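Local coordinates for protein plasma serine protease inhibitor (Homo sapiens, PDB 3DY0) that inhibits serine proteases irreversibly as a heparin-dependent serpin, regulating proteolysis in blood plasma and other body fluids, at residues L209-N213 with L214-V218; V221-Q224 with G225-A229; L251-W254 with L255-K259. All coordinates share one frame; numbering follows the deposited sequence. Where two conformers were deposited one is given.

How the contacts relate
The three contacts come in series along one serpin chain. Contacts 1 and 2 sit at the two ends of strand 216-222: contact 1 joins it to strand 194-211, contact 2 to strand 228-234, and their centres are about 21 Å apart within the same sheet. Contact 3 forms the end of helix 248-257, which packs on this sheet. Its centre is about 11 Å from that of contact 1, where D211 and V218 meet K253, W254 and F258; the centre of contact 2 is about 15 Å away, with about 5 Å between nearest atoms. N213 of contact 1 and K253 of contact 3 both line the heparin site, so hairpin and helix together present part of that surface.

Contact 1 (L209-N213 with L214-V218); sequences LLDRN and LSCRV. With NO3 (nitrate ion), chain D.
D211 and L214 meet at an angle across the turn, with the carboxylate lying against the leucine's backbone N, CB and CD1 branch. With CG anti to the backbone N (chi1 -177°), the acid swings over the turn, and L214 N donates to its OD2 over 3.0 Å from above the carboxylate plane, 57° out of it. A weak bond from N213 N shares this oxygen. D211 OD1 lies 3.8 Å from L214 CD1 and takes its stronger bond from the indole NH of W254; both oxygens are thus used, which should limit rotation of the group. On the same face, C216 SG rests 3.8 Å from D211 CB. The strands form an antiparallel hairpin closed by a G1 beta bulge, with S215 and C216 together facing D211: D211 O accepts a bond from C216 N at 3.0 Å and a weak, bent one from S215 N, while S215 adopts a positive phi of 71°. L210 and R217 occupy the other face as a non-hydrogen-bonded pair, side by side and pointing the same way, with L210 CD1 3.9 Å from R217 CG. L210 CD2 also lies over one face of the R212 guanidinium, toward the rim. A nitrate, probably from the crystallisation liquor, accepts a hydrogen bond from R212 N through O3 at 3.1 Å. N213, an N-glycosylation site, has its side chain about 3 Å from a sulfated glucosamine of the bound heparin.

Contact 2 (V221-Q224 with G225-A229); sequences VPYQ and GNATA
V221 and A229 exchange two backbone bonds as an antiparallel hydrogen-bonded pair. V221 N reaches A229 O at 2.9 Å in a nearly straight bond (172°), while A229 N returns the bond to V221 O, also at 2.9 Å. At the next position P222 has no NH to offer, and it faces T228 as a non-hydrogen-bonded pair. T228 OG1 stands 3.2 Å from V221 O. Further round, Y223 N donates to A227 O over 3.1 Å. That carbonyl also lies at the edge of the Y223 ring, near its plane. The ring itself, with CG beside the backbone N (chi1 -72°), runs back alongside the returning strand, against T228 and A229, bringing CE2 within 3.7 Å of A229 CB and CD2 within 4.0 Å of A227 CB. Its hydroxyl is bonded to T324 OG1, and the ring stacks on W173 and meets F169 edge-to-face, so the buried tyrosine is held at both its polar end and its flanks. Q224 NE2 is satisfied by the carbonyl of G88. G225, at a phi of 106°, takes part in the reversal with backbone angles that suit glycine. T228 in addition pairs antiparallel with a strand of the bound peptide, which extends the sheet. This is a beta hairpin, joining strands 216-222 and 228-234 of sheet B of the serpin fold.

Contact 3 (L251-W254 with L255-K259); sequences LRKW and LKMFK
L255 stands one helical turn beyond L251, and its CD1 crosses the earlier side chain 4.0 Å from L251 CG. In the backbone, L255 N bonds almost straight to L251 O at 3.0 Å, a regular alpha-helical step. K256 turns CG between its backbone N and carbonyl carbon (chi1 77°), which lays the aliphatic chain back over the preceding turn, with CG 3.4 Å from R252 O. At M257 the helix is running out. M257 N still reaches K253 O at 2.9 Å, and the sulfur lies across the lysine chain, SD 3.4 Å from K253 CG, while the bent lysine end sends NZ into a weak bond with T250 O. K253 also touches the sulfated glucosamine of bound heparin. F258 is the first residue to leave helical angles; its N makes a weak bond to W254 O, and that carbonyl oxygen sits over one face of the phenyl ring, toward the rim. The helix end rests on the sheet: L251 and L255 touch L230 of strand 228-234, W254 reaches I232 and V218, and F258 lies against L209, L230 and V218 before the chain enters strand 259-277.

Contact 1 (L209-N213 with L214-V218)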
ATOM      1  N   LEU A 209     -14.011   8.798  17.683  1.00 12.91           N
ATOM      2  CA  LEU A 209     -15.289   9.043  17.036  1.00 12.54           C
ATOM      3  C   LEU A 209     -16.114   7.770  17.002  1.00 14.09           C
ATOM      4  O   LEU A 209     -15.601   6.688  16.707  1.00 13.26           O
ATOM      5  CB  LEU A 209     -15.100   9.545  15.599  1.00 14.73           C
ATOM      6  CG  LEU A 209     -16.396   9.781  14.815  1.00 18.20           C
ATOM      7  CD1 LEU A 209     -17.169  10.925  15.447  1.00 19.81           C
ATOM      8  CD2 LEU A 209     -16.082  10.099  13.362  1.00 18.37           C
ATOM      9  N   LEU A 210     -17.393   7.906  17.334  1.00 13.13           N
ATOM     10  CA  LEU A 210     -18.321   6.793  17.278  1.00 14.50           C
ATOM     11  C   LEU A 210     -19.092   7.076  15.992  1.00 15.58           C
ATOM     12  O   LEU A 210     -19.860   8.038  15.920  1.00 17.18           O
ATOM     13  CB  LEU A 210     -19.272   6.806  18.479  1.00 15.82           C
ATOM     14  CG  LEU A 210     -20.394   5.761  18.476  1.00 17.27           C
ATOM     15  CD1 LEU A 210     -19.806   4.357  18.475  1.00 17.90           C
ATOM     16  CD2 LEU A 210     -21.276   5.966  19.697  1.00 18.37           C
ATOM     17  N   ASP A 211     -18.846   6.266  14.971  1.00 13.54           N
ATOM     18  CA  ASP A 211     -19.511   6.431  13.684  1.00 15.19           C
ATOM     19  C   ASP A 211     -20.781   5.584  13.698  1.00 16.02           C
ATOM     20  O   ASP A 211     -20.735   4.366  13.542  1.00 15.07           O
ATOM     21  CB  ASP A 211     -18.560   5.997  12.558  1.00 16.05           C
ATOM     22  CG  ASP A 211     -19.147   6.205  11.174  1.00 17.41           C
ATOM     23  OD1 ASP A 211     -18.361   6.280  10.208  1.00 16.48           O
ATOM     24  OD2 ASP A 211     -20.386   6.280  11.045  1.00 16.60           O
ATOM     25  N   ARG A 212     -21.916   6.243  13.904  1.00 17.23           N
ATOM     26  CA  ARG A 212     -23.196   5.548  13.966  1.00 18.84           C
ATOM     27  C   ARG A 212     -23.745   5.181  12.593  1.00 18.77           C
ATOM     28  O   ARG A 212     -24.635   4.339  12.482  1.00 20.01           O
ATOM     29  CB  ARG A 212     -24.218   6.400  14.724  1.00 21.43           C
ATOM     30  CG  ARG A 212     -23.894   6.583  16.197  1.00 25.07           C
ATOM     31  CD  ARG A 212     -24.870   7.539  16.872  1.00 29.49           C
ATOM     32  NE  ARG A 212     -24.553   7.745  18.284  1.00 34.06           N
ATOM     33  CZ  ARG A 212     -24.640   6.803  19.220  1.00 35.46           C
ATOM     34  NH1 ARG A 212     -25.038   5.578  18.903  1.00 37.55           N
ATOM     35  NH2 ARG A 212     -24.328   7.088  20.478  1.00 36.50           N
ATOM     36  N   ASN A 213     -23.216   5.812  11.550  1.00 19.37           N
ATOM     37  CA  ASN A 213     -23.662   5.533  10.189  1.00 19.24           C
ATOM     38  C   ASN A 213     -23.128   4.183   9.720  1.00 18.82           C
ATOM     39  O   ASN A 213     -23.880   3.343   9.225  1.00 19.37           O
ATOM     40  CB  ASN A 213     -23.194   6.642   9.245  1.00 22.83           C
ATOM     41  CG  ASN A 213     -23.512   6.343   7.794  1.00 26.82           C
ATOM     42  OD1 ASN A 213     -24.658   6.062   7.442  1.00 30.03           O
ATOM     43  ND2 ASN A 213     -22.496   6.407   6.941  1.00 28.57           N
ATOM     44  N   LEU A 214     -21.825   3.973   9.880  1.00 17.11           N
ATOM     45  CA  LEU A 214     -21.216   2.716   9.472  1.00 15.75           C
ATOM     46  C   LEU A 214     -21.190   1.720  10.623  1.00 14.39           C
ATOM     47  O   LEU A 214     -21.018   0.520  10.412  1.00 14.75           O
ATOM     48  CB  LEU A 214     -19.796   2.957   8.956  1.00 15.88           C
ATOM     49  CG  LEU A 214     -19.726   3.747   7.648  1.00 18.45           C
ATOM     50  CD1 LEU A 214     -18.277   3.876   7.204  1.00 19.70           C
ATOM     51  CD2 LEU A 214     -20.561   3.043   6.581  1.00 19.99           C
ATOM     52  N   SER A 215     -21.374   2.235  11.835  1.00 13.73           N
ATOM     53  CA  SER A 215     -21.388   1.433  13.052  1.00 13.47           C
ATOM     54  C   SER A 215     -19.999   0.920  13.411  1.00 12.86           C
ATOM     55  O   SER A 215     -19.715  -0.278  13.348  1.00 12.33           O
ATOM     56  CB  SER A 215     -22.365   0.260  12.917  1.00 16.45           C
ATOM     57  OG  SER A 215     -22.751  -0.209  14.197  1.00 17.50           O
ATOM     58  N   CYS A 216     -19.139   1.848  13.804  1.00 12.42           N
ATOM     59  CA  CYS A 216     -17.776   1.509  14.186  1.00 10.47           C
ATOM     60  C   CYS A 216     -17.190   2.606  15.053  1.00 11.41           C
ATOM     61  O   CYS A 216     -17.672   3.741  15.055  1.00 12.63           O
ATOM     62  CB  CYS A 216     -16.902   1.322  12.937  1.00 11.80           C
ATOM     63  SG  CYS A 216     -16.750   2.778  11.858  1.00 10.98           S
ATOM     64  N   ARG A 217     -16.160   2.249  15.811  1.00  9.08           N
ATOM     65  CA  ARG A 217     -15.458   3.202  16.654  1.00  9.14           C
ATOM     66  C   ARG A 217     -14.141   3.456  15.943  1.00  9.63           C
ATOM     67  O   ARG A 217     -13.509   2.528  15.437  1.00  9.47           O
ATOM     68  CB  ARG A 217     -15.198   2.626  18.046  1.00  8.76           C
ATOM     69  CG  ARG A 217     -16.445   2.511  18.911  1.00 10.82           C
ATOM     70  CD  ARG A 217     -16.055   2.143  20.331  1.00 15.35           C
ATOM     71  NE  ARG A 217     -17.190   2.127  21.250  1.00 18.10           N
ATOM     72  CZ  ARG A 217     -18.009   1.096  21.420  1.00 21.96           C
ATOM     73  NH1 ARG A 217     -19.012   1.186  22.286  1.00 23.26           N
ATOM     74  NH2 ARG A 217     -17.827  -0.023  20.731  1.00 21.66           N
ATOM     75  N   VAL A 218     -13.737   4.716  15.899  1.00  8.15           N
ATOM     76  CA  VAL A 218     -12.507   5.098  15.225  1.00  9.14           C
ATOM     77  C   VAL A 218     -11.581   5.765  16.224  1.00  8.99           C
ATOM     78  O   VAL A 218     -11.980   6.701  16.916  1.00  9.14           O
ATOM     79  CB  VAL A 218     -12.800   6.100  14.078  1.00 10.68           C
ATOM     80  CG1 VAL A 218     -11.505   6.493  13.379  1.00 12.70           C
ATOM     81  CG2 VAL A 218     -13.784   5.485  13.084  1.00 12.11           C
TER
HETATM   82  N   NO3 D 507     -21.769   9.650  13.066  1.00 55.89           N
HETATM   83  O1  NO3 D 507     -22.251   9.270  12.014  1.00 55.47           O
HETATM   84  O2  NO3 D 507     -20.770  10.348  13.062  1.00 56.12           O
HETATM   85  O3  NO3 D 507     -22.284   9.332  14.124  1.00 55.50           O

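Contact 2 (V221-Q224 with G225-A229)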
ATOM      1  N   VAL A 221      -4.146   7.226  16.722  1.00  8.65           N
ATOM      2  CA  VAL A 221      -2.989   7.072  17.601  1.00 10.13           C
ATOM      3  C   VAL A 221      -1.824   7.707  16.850  1.00 11.15           C
ATOM      4  O   VAL A 221      -1.334   7.161  15.862  1.00 12.27           O
ATOM      5  CB  VAL A 221      -2.683   5.588  17.882  1.00  9.68           C
ATOM      6  CG1 VAL A 221      -1.572   5.474  18.927  1.00 11.95           C
ATOM      7  CG2 VAL A 221      -3.937   4.880  18.362  1.00 11.02           C
ATOM      8  N   PRO A 222      -1.355   8.868  17.322  1.00 11.23           N
ATOM      9  CA  PRO A 222      -0.253   9.587  16.680  1.00 10.83           C
ATOM     10  C   PRO A 222       1.168   9.030  16.764  1.00  9.54           C
ATOM     11  O   PRO A 222       1.568   8.422  17.754  1.00 10.79           O
ATOM     12  CB  PRO A 222      -0.354  10.971  17.307  1.00 12.05           C
ATOM     13  CG  PRO A 222      -0.750  10.647  18.710  1.00 12.23           C
ATOM     14  CD  PRO A 222      -1.826   9.591  18.519  1.00 12.40           C
ATOM     15  N   TYR A 223       1.916   9.247  15.688  1.00 10.30           N
ATOM     16  CA  TYR A 223       3.315   8.847  15.626  1.00 11.09           C
ATOM     17  C   TYR A 223       4.107  10.120  15.861  1.00 14.89           C
ATOM     18  O   TYR A 223       3.552  11.216  15.787  1.00 15.00           O
ATOM     19  CB  TYR A 223       3.676   8.333  14.231  1.00 11.48           C
ATOM     20  CG  TYR A 223       3.103   6.985  13.901  1.00 10.39           C
ATOM     21  CD1 TYR A 223       3.544   5.839  14.563  1.00 10.21           C
ATOM     22  CD2 TYR A 223       2.103   6.853  12.940  1.00 11.20           C
ATOM     23  CE1 TYR A 223       3.001   4.594  14.278  1.00 10.88           C
ATOM     24  CE2 TYR A 223       1.551   5.614  12.648  1.00 10.88           C
ATOM     25  CZ  TYR A 223       2.004   4.490  13.321  1.00  9.82           C
ATOM     26  OH  TYR A 223       1.456   3.260  13.046  1.00  9.89           O
ATOM     27  N   GLN A 224       5.393   9.980  16.157  1.00 18.18           N
ATOM     28  CA  GLN A 224       6.230  11.158  16.314  1.00 20.95           C
ATOM     29  C   GLN A 224       6.246  11.721  14.903  1.00 22.12           C
ATOM     30  O   GLN A 224       6.515  10.991  13.950  1.00 24.48           O
ATOM     31  CB  GLN A 224       7.648  10.777  16.737  1.00 21.33           C
ATOM     32  CG  GLN A 224       7.816  10.606  18.230  1.00 23.05           C
ATOM     33  CD  GLN A 224       9.267  10.440  18.634  1.00 23.39           C
ATOM     34  OE1 GLN A 224       9.626  10.654  19.792  1.00 22.92           O
ATOM     35  NE2 GLN A 224      10.108  10.047  17.684  1.00 24.58           N
ATOM     36  N   GLY A 225       5.941  13.003  14.763  1.00 22.74           N
ATOM     37  CA  GLY A 225       5.905  13.598  13.441  1.00 23.51           C
ATOM     38  C   GLY A 225       4.460  13.824  13.035  1.00 24.04           C
ATOM     39  O   GLY A 225       3.564  13.737  13.872  1.00 25.51           O
ATOM     40  N   ASN A 226       4.223  14.084  11.753  1.00 24.25           N
ATOM     41  CA  ASN A 226       2.869  14.354  11.277  1.00 23.74           C
ATOM     42  C   ASN A 226       2.005  13.122  10.998  1.00 21.90           C
ATOM     43  O   ASN A 226       0.787  13.242  10.878  1.00 23.52           O
ATOM     44  CB  ASN A 226       2.928  15.220  10.012  1.00 27.55           C
ATOM     45  CG  ASN A 226       1.599  15.891   9.697  1.00 31.53           C
ATOM     46  OD1 ASN A 226       1.433  16.501   8.639  1.00 34.89           O
ATOM     47  ND2 ASN A 226       0.649  15.792  10.620  1.00 33.50           N
ATOM     48  N   ALA A 227       2.614  11.944  10.908  1.00 17.75           N
ATOM     49  CA  ALA A 227       1.843  10.734  10.611  1.00 14.24           C
ATOM     50  C   ALA A 227       1.007  10.220  11.775  1.00 13.03           C
ATOM     51  O   ALA A 227       1.301  10.486  12.940  1.00 12.12           O
ATOM     52  CB  ALA A 227       2.776   9.627  10.120  1.00 13.97           C
ATOM     53  N   THR A 228      -0.045   9.474  11.458  0.50 11.80           N
ATOM     54  CA  THR A 228      -0.891   8.903  12.496  0.50 10.29           C
ATOM     55  C   THR A 228      -1.455   7.574  12.039  0.50  9.63           C
ATOM     56  O   THR A 228      -1.547   7.300  10.842  0.50  9.22           O
ATOM     57  CB  THR A 228      -2.074   9.826  12.874  0.50 11.75           C
ATOM     58  OG1 THR A 228      -2.790   9.253  13.978  0.50 12.72           O
ATOM     59  CG2 THR A 228      -3.034   9.981  11.704  0.50  8.27           C
ATOM     60  N   ALA A 229      -1.815   6.744  13.006  1.00  8.60           N
ATOM     61  CA  ALA A 229      -2.396   5.453  12.712  1.00  7.85           C
ATOM     62  C   ALA A 229      -3.862   5.619  13.065  1.00  9.55           C
ATOM     63  O   ALA A 229      -4.207   6.356  13.990  1.00 10.78           O
ATOM     64  CB  ALA A 229      -1.773   4.362  13.587  1.00  8.87           C
TER

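Contact 3 (L251-W254 with L255-K259)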
ATOM      1  N   LEU A 251     -12.932   8.547   5.047  1.00 11.61           N
ATOM      2  CA  LEU A 251     -11.683   8.795   5.752  1.00 10.61           C
ATOM      3  C   LEU A 251     -11.575  10.274   6.091  1.00 12.73           C
ATOM      4  O   LEU A 251     -11.202  10.631   7.209  1.00 11.03           O
ATOM      5  CB  LEU A 251     -10.482   8.362   4.904  1.00 11.31           C
ATOM      6  CG  LEU A 251      -9.112   8.651   5.524  1.00 11.43           C
ATOM      7  CD1 LEU A 251      -8.991   7.932   6.867  1.00 13.21           C
ATOM      8  CD2 LEU A 251      -8.015   8.194   4.573  1.00 13.92           C
ATOM      9  N   ARG A 252     -11.910  11.138   5.133  1.00 11.45           N
ATOM     10  CA  ARG A 252     -11.856  12.578   5.388  1.00 13.95           C
ATOM     11  C   ARG A 252     -12.786  12.928   6.543  1.00 12.98           C
ATOM     12  O   ARG A 252     -12.448  13.744   7.398  1.00 12.43           O
ATOM     13  CB  ARG A 252     -12.289  13.384   4.157  1.00 15.77           C
ATOM     14  CG  ARG A 252     -11.307  13.395   3.003  1.00 19.51           C
ATOM     15  CD  ARG A 252     -11.593  14.584   2.076  1.00 20.95           C
ATOM     16  NE  ARG A 252     -12.950  14.563   1.530  1.00 22.98           N
ATOM     17  CZ  ARG A 252     -13.336  13.813   0.503  1.00 22.90           C
ATOM     18  NH1 ARG A 252     -12.467  13.018  -0.104  1.00 23.48           N
ATOM     19  NH2 ARG A 252     -14.596  13.855   0.082  1.00 24.79           N
ATOM     20  N   LYS A 253     -13.963  12.310   6.561  1.00 13.76           N
ATOM     21  CA  LYS A 253     -14.939  12.570   7.613  1.00 14.67           C
ATOM     22  C   LYS A 253     -14.382  12.192   8.978  1.00 14.23           C
ATOM     23  O   LYS A 253     -14.469  12.974   9.931  1.00 13.90           O
ATOM     24  CB  LYS A 253     -16.227  11.784   7.359  1.00 17.06           C
ATOM     25  CG  LYS A 253     -17.299  12.008   8.422  1.00 20.88           C
ATOM     26  CD  LYS A 253     -18.512  11.105   8.224  1.00 23.06           C
ATOM     27  CE  LYS A 253     -18.224   9.670   8.643  1.00 25.67           C
ATOM     28  NZ  LYS A 253     -17.111   9.058   7.868  1.00 26.53           N
ATOM     29  N   TRP A 254     -13.816  10.993   9.074  1.00 14.15           N
ATOM     30  CA  TRP A 254     -13.258  10.525  10.335  1.00 14.02           C
ATOM     31  C   TRP A 254     -12.187  11.471  10.859  1.00 15.27           C
ATOM     32  O   TRP A 254     -12.236  11.900  12.013  1.00 15.83           O
ATOM     33  CB  TRP A 254     -12.657   9.120  10.184  1.00 13.36           C
ATOM     34  CG  TRP A 254     -13.674   8.021   9.990  1.00 12.80           C
ATOM     35  CD1 TRP A 254     -14.993   8.053  10.335  1.00 14.05           C
ATOM     36  CD2 TRP A 254     -13.433   6.712   9.452  1.00 12.09           C
ATOM     37  NE1 TRP A 254     -15.591   6.850  10.047  1.00 13.26           N
ATOM     38  CE2 TRP A 254     -14.657   6.007   9.507  1.00 12.03           C
ATOM     39  CE3 TRP A 254     -12.302   6.066   8.934  1.00 12.61           C
ATOM     40  CZ2 TRP A 254     -14.784   4.686   9.058  1.00 12.44           C
ATOM     41  CZ3 TRP A 254     -12.430   4.750   8.489  1.00 11.50           C
ATOM     42  CH2 TRP A 254     -13.660   4.078   8.556  1.00 11.97           C
ATOM     43  N   LEU A 255     -11.225  11.794  10.002  1.00 14.35           N
ATOM     44  CA  LEU A 255     -10.127  12.668  10.377  1.00 14.05           C
ATOM     45  C   LEU A 255     -10.551  14.063  10.827  1.00 14.74           C
ATOM     46  O   LEU A 255      -9.945  14.629  11.734  1.00 17.02           O
ATOM     47  CB  LEU A 255      -9.133  12.780   9.219  1.00 13.28           C
ATOM     48  CG  LEU A 255      -8.322  11.522   8.889  1.00 14.82           C
ATOM     49  CD1 LEU A 255      -7.583  11.713   7.574  1.00 17.79           C
ATOM     50  CD2 LEU A 255      -7.345  11.232  10.013  1.00 14.28           C
ATOM     51  N   LYS A 256     -11.594  14.616  10.217  1.00 14.28           N
ATOM     52  CA  LYS A 256     -12.023  15.963  10.589  1.00 15.21           C
ATOM     53  C   LYS A 256     -13.028  16.006  11.738  1.00 15.51           C
ATOM     54  O   LYS A 256     -13.151  17.030  12.418  1.00 15.45           O
ATOM     55  CB  LYS A 256     -12.594  16.696   9.365  1.00 14.57           C
ATOM     56  CG  LYS A 256     -14.002  16.290   8.946  1.00 15.27           C
ATOM     57  CD  LYS A 256     -14.312  16.789   7.536  1.00 16.06           C
ATOM     58  CE  LYS A 256     -15.770  16.567   7.160  1.00 17.42           C
ATOM     59  NZ  LYS A 256     -16.672  17.558   7.824  1.00 19.30           N
ATOM     60  N   MET A 257     -13.734  14.903  11.971  1.00 15.36           N
ATOM     61  CA  MET A 257     -14.735  14.865  13.037  1.00 15.13           C
ATOM     62  C   MET A 257     -14.225  14.334  14.378  1.00 16.86           C
ATOM     63  O   MET A 257     -14.950  14.353  15.380  1.00 15.76           O
ATOM     64  CB  MET A 257     -15.956  14.065  12.575  1.00 16.15           C
ATOM     65  CG  MET A 257     -16.762  14.792  11.503  1.00 16.38           C
ATOM     66  SD  MET A 257     -18.293  13.960  11.054  1.00 20.80           S
ATOM     67  CE  MET A 257     -19.145  13.971  12.594  1.00 24.89           C
ATOM     68  N   PHE A 258     -12.979  13.871  14.385  1.00 17.49           N
ATOM     69  CA  PHE A 258     -12.317  13.355  15.589  1.00 18.81           C
ATOM     70  C   PHE A 258     -12.441  14.316  16.771  1.00 18.59           C
ATOM     71  O   PHE A 258     -12.269  15.521  16.607  1.00 19.83           O
ATOM     72  CB  PHE A 258     -10.820  13.166  15.306  1.00 19.45           C
ATOM     73  CG  PHE A 258     -10.425  11.760  14.953  1.00 19.96           C
ATOM     74  CD1 PHE A 258      -9.279  11.526  14.197  1.00 23.37           C
ATOM     75  CD2 PHE A 258     -11.158  10.672  15.413  1.00 22.16           C
ATOM     76  CE1 PHE A 258      -8.868  10.230  13.903  1.00 21.37           C
ATOM     77  CE2 PHE A 258     -10.755   9.369  15.126  1.00 22.08           C
ATOM     78  CZ  PHE A 258      -9.606   9.149  14.370  1.00 24.17           C
ATOM     79  N   LYS A 259     -12.722  13.780  17.959  1.00 16.99           N
ATOM     80  CA  LYS A 259     -12.809  14.589  19.180  1.00 17.38           C
ATOM     81  C   LYS A 259     -11.929  13.932  20.249  1.00 17.96           C
ATOM     82  O   LYS A 259     -11.744  12.720  20.240  1.00 17.29           O
ATOM     83  CB  LYS A 259     -14.251  14.669  19.695  1.00 19.02           C
ATOM     84  CG  LYS A 259     -15.254  15.290  18.722  1.00 18.12           C
ATOM     85  CD  LYS A 259     -14.916  16.736  18.383  1.00 18.39           C
ATOM     86  CE  LYS A 259     -15.988  17.340  17.472  1.00 18.08           C
ATOM     87  NZ  LYS A 259     -15.621  18.701  16.991  1.00 18.62           N
TER